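Local coordinates for protein transcriptional regulator, MarR family (Neisseria meningitidis serogroup B, PDB 3G3Z) that probably binds DNA as a two-subunit transcription factor of the MarR family, with a winged helix-turn-helix domain in each subunit, at residues Q107-S110 with D111-A115; Y98-P101 with L102-A106; V19-K22 with W23-Q26. All coordinates share one frame; numbering follows the deposited sequence.

Contact 1 (Q107-S110 with D111-A115)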
loop_
_atom_site.group_PDB
_atom_site.type_symbol
_atom_site.label_atom_id
_atom_site.label_comp_id
_atom_site.label_asym_id
_atom_site.label_seq_id
_atom_site.Cartn_x
_atom_site.Cartn_y
_atom_site.Cartn_z
ATOM N N GLN A 107 -8.033 -16.662 7.831
ATOM C CA GLN A 107 -8.986 -16.591 8.929
ATOM C C GLN A 107 -8.250 -16.655 10.273
ATOM O O GLN A 107 -8.611 -15.964 11.219
ATOM C CB GLN A 107 -10.041 -17.698 8.804
ATOM C CG GLN A 107 -11.154 -17.639 9.866
ATOM C CD GLN A 107 -11.918 -16.324 9.867
ATOM O OE1 GLN A 107 -12.304 -15.812 8.816
ATOM N NE2 GLN A 107 -12.158 -15.785 11.053
ATOM N N GLU A 108 -7.187 -17.452 10.331
ATOM C CA GLU A 108 -6.344 -17.504 11.516
ATOM C C GLU A 108 -5.622 -16.178 11.776
ATOM O O GLU A 108 -5.637 -15.675 12.902
ATOM C CB GLU A 108 -5.347 -18.644 11.401
ATOM C CG GLU A 108 -4.622 -18.923 12.685
ATOM C CD GLU A 108 -3.401 -19.784 12.478
ATOM O OE1 GLU A 108 -3.458 -20.716 11.640
ATOM O OE2 GLU A 108 -2.385 -19.524 13.155
ATOM N N PHE A 109 -4.986 -15.622 10.743
ATOM C CA PHE A 109 -4.343 -14.294 10.832
ATOM C C PHE A 109 -5.333 -13.223 11.271
ATOM O O PHE A 109 -5.030 -12.395 12.128
ATOM C CB PHE A 109 -3.723 -13.903 9.482
ATOM C CG PHE A 109 -2.751 -12.743 9.559
ATOM C CD1 PHE A 109 -1.612 -12.819 10.356
ATOM C CD2 PHE A 109 -2.954 -11.605 8.807
ATOM C CE1 PHE A 109 -0.710 -11.776 10.424
ATOM C CE2 PHE A 109 -2.043 -10.538 8.847
ATOM C CZ PHE A 109 -0.920 -10.623 9.664
ATOM N N SER A 110 -6.525 -13.258 10.680
ATOM C CA SER A 110 -7.564 -12.265 10.922
ATOM C C SER A 110 -8.026 -12.310 12.380
ATOM O O SER A 110 -8.194 -11.266 13.023
ATOM C CB SER A 110 -8.737 -12.504 9.962
ATOM O OG SER A 110 -9.701 -11.469 10.019
ATOM N N ASP A 111 -8.203 -13.521 12.906
ATOM C CA ASP A 111 -8.590 -13.690 14.304
ATOM C C ASP A 111 -7.506 -13.270 15.291
ATOM O O ASP A 111 -7.819 -12.751 16.349
ATOM C CB ASP A 111 -9.013 -15.123 14.577
ATOM C CG ASP A 111 -10.212 -15.535 13.754
ATOM O OD1 ASP A 111 -10.924 -14.641 13.245
ATOM O OD2 ASP A 111 -10.439 -16.753 13.613
ATOM N N LYS A 112 -6.243 -13.485 14.939
ATOM C CA LYS A 112 -5.139 -13.128 15.824
ATOM C C LYS A 112 -4.895 -11.624 15.869
ATOM O O LYS A 112 -4.555 -11.075 16.918
ATOM C CB LYS A 112 -3.856 -13.846 15.415
ATOM C CG LYS A 112 -3.814 -15.309 15.827
ATOM C CD LYS A 112 -2.397 -15.708 16.213
ATOM C CE LYS A 112 -2.247 -17.209 16.362
ATOM N NZ LYS A 112 -2.060 -17.854 15.044
ATOM N N VAL A 113 -5.081 -10.961 14.733
ATOM C CA VAL A 113 -4.792 -9.536 14.628
ATOM C C VAL A 113 -5.900 -8.726 15.291
ATOM O O VAL A 113 -5.640 -7.851 16.125
ATOM C CB VAL A 113 -4.547 -9.115 13.152
ATOM C CG1 VAL A 113 -4.560 -7.610 12.993
ATOM C CG2 VAL A 113 -3.219 -9.690 12.656
ATOM N N PHE A 114 -7.135 -9.066 14.952
ATOM C CA PHE A 114 -8.267 -8.267 15.361
ATOM C C PHE A 114 -8.737 -8.616 16.763
ATOM O O PHE A 114 -9.476 -7.855 17.362
ATOM C CB PHE A 114 -9.377 -8.325 14.305
ATOM C CG PHE A 114 -9.006 -7.620 13.023
ATOM C CD1 PHE A 114 -9.045 -6.230 12.945
ATOM C CD2 PHE A 114 -8.574 -8.343 11.910
ATOM C CE1 PHE A 114 -8.678 -5.565 11.759
ATOM C CE2 PHE A 114 -8.207 -7.701 10.728
ATOM C CZ PHE A 114 -8.259 -6.305 10.651
ATOM N N ALA A 115 -8.272 -9.751 17.282
ATOM C CA ALA A 115 -8.460 -10.087 18.687
ATOM C C ALA A 115 -7.758 -9.049 19.561
ATOM O O ALA A 115 -8.282 -8.658 20.592
ATOM C CB ALA A 115 -7.929 -11.477 18.988
#
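With Val113 CG1 anti to the backbone N (chi1 167°), its other methyl, CG2, comes to lie beside that N and reaches back over the ring of Phe109. This is an i to i+4 contact on helix 93-117, the long helix that leads from the winged helix-turn-helix part of a MarR-type subunit into the dimerisation region. The methyl lies almost centrally over one ring face, a CH-pi contact with CG2 3.9 Å from the centroid of the Phe109 ring and 11° off the normal. The same Phe109 ring stacks with that of Trp23, while Thr139 and Leu132 of the second subunit pack on Phe109 and Val113, respectively.

Two polar pairs lie on other sides of the same turns. Glu108 and Lys112 run side by side in the same direction, and Glu108 OE2 meets Lys112 NZ at 2.5 Å in a salt bridge. Gln107 bends at chi2 so that NE2 turns toward the Asp111 carboxylate, the amide and carboxylate planes standing 58° apart; it gives a weak hydrogen bond to OD2. Its other end, OE1, is taken by Asn4 ND2 of the second subunit, so both ends of the amide have partners and its rotation is probably fixed.

Ser110 OG accepts the backbone N-H of Leu6 of the second subunit, which brings the start of that subunit's first helix against this turn. Ser110 O receives the N-H of Phe114 at 3.1 Å and also lies in the plane of the Phe114 ring, 3.2 Å from CD2.

Contact 2 (Y98-P101 with L102-A106); sequences YAAP and LTESA
Ala99 O, Ala100 O and Pro101 O receive the backbone N-H groups of Thr103, Glu104 and Ser105, so the helix runs on regularly beyond Pro101, although the proline N has no hydrogen to give to the turn before and the helix kinks there. The Thr103 bond is nearly linear at its acceptor, with a C=O...N angle of 169°, whereas Leu102 N makes a weak bond to the same Ala99 O.

Thr103 places OG1 between its own backbone N and carbonyl carbon (chi1 58°), from where the hydroxyl folds back and donates to Ala100 O at 2.7 Å. That carbonyl oxygen is therefore gripped twice: Glu104 N arrives in the carbonyl plane at 3.0 Å, and Thr103 OG1 comes in more steeply, tilted 23° from the plane. The methyl CG2 of Thr103 sits beside the backbone N, 3.7 Å from Ala99 O.

These turns belong to the early part of helix 93-117, which follows the wing strand 89-91 of the winged helix-turn-helix fold. Ala99 and Thr103 share one side of it and both rest on Ala41 of helix 31-43; Leu102 packs on Gln27 and Leu29 in the loop that leads into helix 31-43.

Ser105 also turns its hydroxyl back along the helix. OG lies 2.9 Å from Pro101 O and 3.1 Å from Leu102 O; Gln27 OE1, an acceptor too, is also hydrogen-bonded to this hydroxyl, so several oxygens gather round one O-H. On the outer side the Glu104 chain runs back alongside Ala100, with Glu104 CG 3.5 Å from Ala100 O.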
loop_
_atom_site.group_PDB
_atom_site.type_symbol
_atom_site.label_atom_id
_atom_site.label_comp_id
_atom_site.label_asym_id
_atom_site.label_seq_id
_atom_site.Cartn_x
_atom_site.Cartn_y
_atom_site.Cartn_z
ATOM N N TYR A 98 -6.913 -26.496 -3.347
ATOM C CA TYR A 98 -5.755 -25.583 -3.374
ATOM C C TYR A 98 -5.965 -24.358 -2.472
ATOM O O TYR A 98 -5.079 -23.994 -1.692
ATOM C CB TYR A 98 -5.470 -25.173 -4.821
ATOM C CG TYR A 98 -4.232 -24.335 -5.079
ATOM C CD1 TYR A 98 -4.290 -22.948 -5.012
ATOM C CD2 TYR A 98 -3.020 -24.928 -5.452
ATOM C CE1 TYR A 98 -3.176 -22.162 -5.293
ATOM C CE2 TYR A 98 -1.893 -24.150 -5.724
ATOM C CZ TYR A 98 -1.986 -22.759 -5.641
ATOM O OH TYR A 98 -0.896 -21.951 -5.888
ATOM N N ALA A 99 -7.146 -23.745 -2.552
ATOM C CA ALA A 99 -7.430 -22.511 -1.801
ATOM C C ALA A 99 -7.751 -22.711 -0.317
ATOM O O ALA A 99 -7.582 -21.784 0.475
ATOM C CB ALA A 99 -8.533 -21.701 -2.475
ATOM N N ALA A 100 -8.196 -23.913 0.053
ATOM C CA ALA A 100 -8.607 -24.204 1.429
ATOM C C ALA A 100 -7.607 -23.757 2.505
ATOM O O ALA A 100 -7.990 -23.007 3.402
ATOM C CB ALA A 100 -8.978 -25.680 1.596
ATOM N N PRO A 101 -6.322 -24.182 2.405
ATOM C CA PRO A 101 -5.309 -23.779 3.408
ATOM C C PRO A 101 -5.083 -22.277 3.458
ATOM O O PRO A 101 -4.734 -21.743 4.510
ATOM C CB PRO A 101 -4.017 -24.458 2.925
ATOM C CG PRO A 101 -4.429 -25.450 1.892
ATOM C CD PRO A 101 -5.728 -24.992 1.323
ATOM N N LEU A 102 -5.274 -21.604 2.321
ATOM C CA LEU A 102 -5.119 -20.156 2.255
ATOM C C LEU A 102 -6.226 -19.441 3.011
ATOM O O LEU A 102 -5.953 -18.525 3.777
ATOM C CB LEU A 102 -5.050 -19.656 0.805
ATOM C CG LEU A 102 -4.927 -18.140 0.656
ATOM C CD1 LEU A 102 -3.562 -17.672 1.235
ATOM C CD2 LEU A 102 -5.084 -17.713 -0.800
ATOM N N THR A 103 -7.475 -19.853 2.800
ATOM C CA THR A 103 -8.582 -19.246 3.543
ATOM C C THR A 103 -8.429 -19.508 5.034
ATOM O O THR A 103 -8.728 -18.642 5.860
ATOM C CB THR A 103 -9.947 -19.753 3.075
ATOM O OG1 THR A 103 -9.998 -21.179 3.212
ATOM C CG2 THR A 103 -10.169 -19.368 1.624
ATOM N N GLU A 104 -7.936 -20.691 5.376
ATOM C CA GLU A 104 -7.766 -21.037 6.783
ATOM C C GLU A 104 -6.708 -20.181 7.473
ATOM O O GLU A 104 -6.947 -19.659 8.558
ATOM C CB GLU A 104 -7.476 -22.526 6.952
ATOM C CG GLU A 104 -8.709 -23.377 6.810
ATOM C CD GLU A 104 -8.381 -24.851 6.683
ATOM O OE1 GLU A 104 -7.765 -25.406 7.621
ATOM O OE2 GLU A 104 -8.744 -25.454 5.648
ATOM N N SER A 105 -5.544 -20.032 6.842
ATOM C CA SER A 105 -4.486 -19.185 7.397
ATOM C C SER A 105 -4.899 -17.720 7.443
ATOM O O SER A 105 -4.529 -17.008 8.377
ATOM C CB SER A 105 -3.164 -19.348 6.645
ATOM O OG SER A 105 -3.361 -19.260 5.257
ATOM N N ALA A 106 -5.667 -17.284 6.442
ATOM C CA ALA A 106 -6.218 -15.920 6.416
ATOM C C ALA A 106 -7.163 -15.683 7.577
ATOM O O ALA A 106 -7.092 -14.638 8.233
ATOM C CB ALA A 106 -6.923 -15.650 5.105
#

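Contact 3 (V19-K22 with W23-Q26)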
loop_
_atom_site.group_PDB
_atom_site.type_symbol
_atom_site.label_atom_id
_atom_site.label_comp_id
_atom_site.label_asym_id
_atom_site.label_seq_id
_atom_site.Cartn_x
_atom_site.Cartn_y
_atom_site.Cartn_z
ATOM N N VAL A 19 2.966 -4.791 5.103
ATOM C CA VAL A 19 2.893 -5.888 6.063
ATOM C C VAL A 19 1.846 -6.907 5.626
ATOM O O VAL A 19 2.040 -8.105 5.810
ATOM C CB VAL A 19 2.652 -5.371 7.520
ATOM C CG1 VAL A 19 2.432 -6.516 8.485
ATOM C CG2 VAL A 19 3.859 -4.544 7.991
ATOM N N PHE A 20 0.747 -6.417 5.052
ATOM C CA PHE A 20 -0.248 -7.263 4.423
ATOM C C PHE A 20 0.364 -8.072 3.277
ATOM O O PHE A 20 0.113 -9.276 3.160
ATOM C CB PHE A 20 -1.431 -6.417 3.919
ATOM C CG PHE A 20 -2.599 -7.232 3.444
ATOM C CD1 PHE A 20 -3.353 -7.977 4.342
ATOM C CD2 PHE A 20 -2.952 -7.249 2.099
ATOM C CE1 PHE A 20 -4.429 -8.730 3.902
ATOM C CE2 PHE A 20 -4.037 -7.995 1.652
ATOM C CZ PHE A 20 -4.771 -8.740 2.549
ATOM N N ASP A 21 1.159 -7.409 2.433
ATOM C CA ASP A 21 1.866 -8.082 1.354
ATOM C C ASP A 21 2.878 -9.103 1.862
ATOM O O ASP A 21 3.077 -10.143 1.244
ATOM C CB ASP A 21 2.576 -7.072 0.453
ATOM C CG ASP A 21 1.675 -6.526 -0.630
ATOM O OD1 ASP A 21 2.111 -5.609 -1.359
ATOM O OD2 ASP A 21 0.530 -7.009 -0.758
ATOM N N LYS A 22 3.514 -8.800 2.988
ATOM C CA LYS A 22 4.472 -9.709 3.609
ATOM C C LYS A 22 3.764 -10.974 4.097
ATOM O O LYS A 22 4.239 -12.087 3.856
ATOM C CB LYS A 22 5.185 -9.010 4.760
ATOM C CG LYS A 22 6.271 -9.825 5.431
ATOM C CD LYS A 22 6.817 -9.074 6.640
ATOM C CE LYS A 22 7.841 -8.034 6.228
ATOM N NZ LYS A 22 8.197 -7.150 7.368
ATOM N N TRP A 23 2.618 -10.804 4.758
ATOM C CA TRP A 23 1.820 -11.951 5.179
ATOM C C TRP A 23 1.434 -12.826 3.978
ATOM O O TRP A 23 1.591 -14.043 4.023
ATOM C CB TRP A 23 0.564 -11.527 5.950
ATOM C CG TRP A 23 -0.245 -12.703 6.306
ATOM C CD1 TRP A 23 -0.060 -13.533 7.376
ATOM C CD2 TRP A 23 -1.341 -13.249 5.560
ATOM N NE1 TRP A 23 -0.992 -14.541 7.357
ATOM C CE2 TRP A 23 -1.784 -14.395 6.249
ATOM C CE3 TRP A 23 -1.991 -12.878 4.378
ATOM C CZ2 TRP A 23 -2.852 -15.170 5.796
ATOM C CZ3 TRP A 23 -3.049 -13.645 3.932
ATOM C CH2 TRP A 23 -3.469 -14.773 4.635
ATOM N N ILE A 24 0.932 -12.201 2.914
ATOM C CA ILE A 24 0.579 -12.911 1.688
ATOM C C ILE A 24 1.779 -13.717 1.184
ATOM O O ILE A 24 1.629 -14.874 0.772
ATOM C CB ILE A 24 0.080 -11.950 0.565
ATOM C CG1 ILE A 24 -1.281 -11.340 0.938
ATOM C CG2 ILE A 24 -0.016 -12.684 -0.761
ATOM C CD1 ILE A 24 -1.862 -10.322 -0.085
ATOM N N GLY A 25 2.964 -13.103 1.239
ATOM C CA GLY A 25 4.192 -13.737 0.755
ATOM C C GLY A 25 4.568 -14.959 1.574
ATOM O O GLY A 25 5.182 -15.889 1.055
ATOM N N GLN A 26 4.194 -14.948 2.857
ATOM C CA GLN A 26 4.429 -16.073 3.769
ATOM C C GLN A 26 3.515 -17.262 3.495
ATOM O O GLN A 26 3.707 -18.340 4.081
ATOM C CB GLN A 26 4.321 -15.643 5.244
ATOM C CG GLN A 26 5.392 -14.638 5.695
ATOM C CD GLN A 26 6.813 -15.120 5.432
ATOM O OE1 GLN A 26 7.321 -16.017 6.109
ATOM N NE2 GLN A 26 7.456 -14.533 4.436
HETATM O O HOH W 1 6.523 -12.576 2.800
#
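Over one face of the Phe20 ring lies Ile24 CG1, and the end of that branch, CD1, comes 3.6 Å from Phe20 CE2. Three residues on from Phe20, the Trp23 indole has Phe20 O near its plane at the edge, where the closest side-chain atom is Trp23 CB, 3.6 Å from that Phe20 O. These residues lie in the last turns of helix 5-25, the N-terminal helix of the MarR-type fold, which lies between the DNA-binding part of its own subunit and the partner subunit.

The Phe20 and Ile24 side chains approach at a slant. With Ile24 CG1 anti to the carbonyl carbon (chi1 -68°) and the branch extended beyond it, CD1 points back along the helix to the phenyl rim and passes 4.1 Å from Asp21 OD2. Trp23 and Ile24 both pack on Phe34 of helix 31-43, and Ile24 and Asp21 on Tyr31. From the second subunit, Leu6 packs on Phe20 and Ile140 on Trp23, so Trp23 touches both helix 31-43 and the second subunit, and Phe20 the second subunit.

Lys22 extends until it bends at chi3, and its NZ forms a salt bridge with Glu137 of the second subunit. The backbone keeps the helical i to i+4 pattern as far as Gln26 N, bonded to Lys22 O at 3.0 Å with an N-H...O angle of 139°. Gln26 is bent at chi2, which turns its amide back toward Lys22 O. A water spans the remaining separation, donating to Lys22 O at 2.6 Å and accepting from Gln26 NE2 at 2.7 Å.

Overall arrangement
Along the chain, contact 3 comes first, on helix 5-25, followed by contact 2 and then contact 1, which adjoin in sequence on helix 93-117. The three centres are each about 14 Å from the other two. Trp23 of contact 3 joins the two helices: its NE1 lies 3.3 Å from Phe109 CG of contact 1, and its CH2 3.5 Å from Ala106 CA of contact 2. Contact 2 faces helix 31-43 of the winged helix-turn-helix part, whereas contacts 1 and 3 both touch the second subunit. Helix 93-117 therefore spans from the probable DNA-binding part to the dimer interface, with helix 5-25 packed against it.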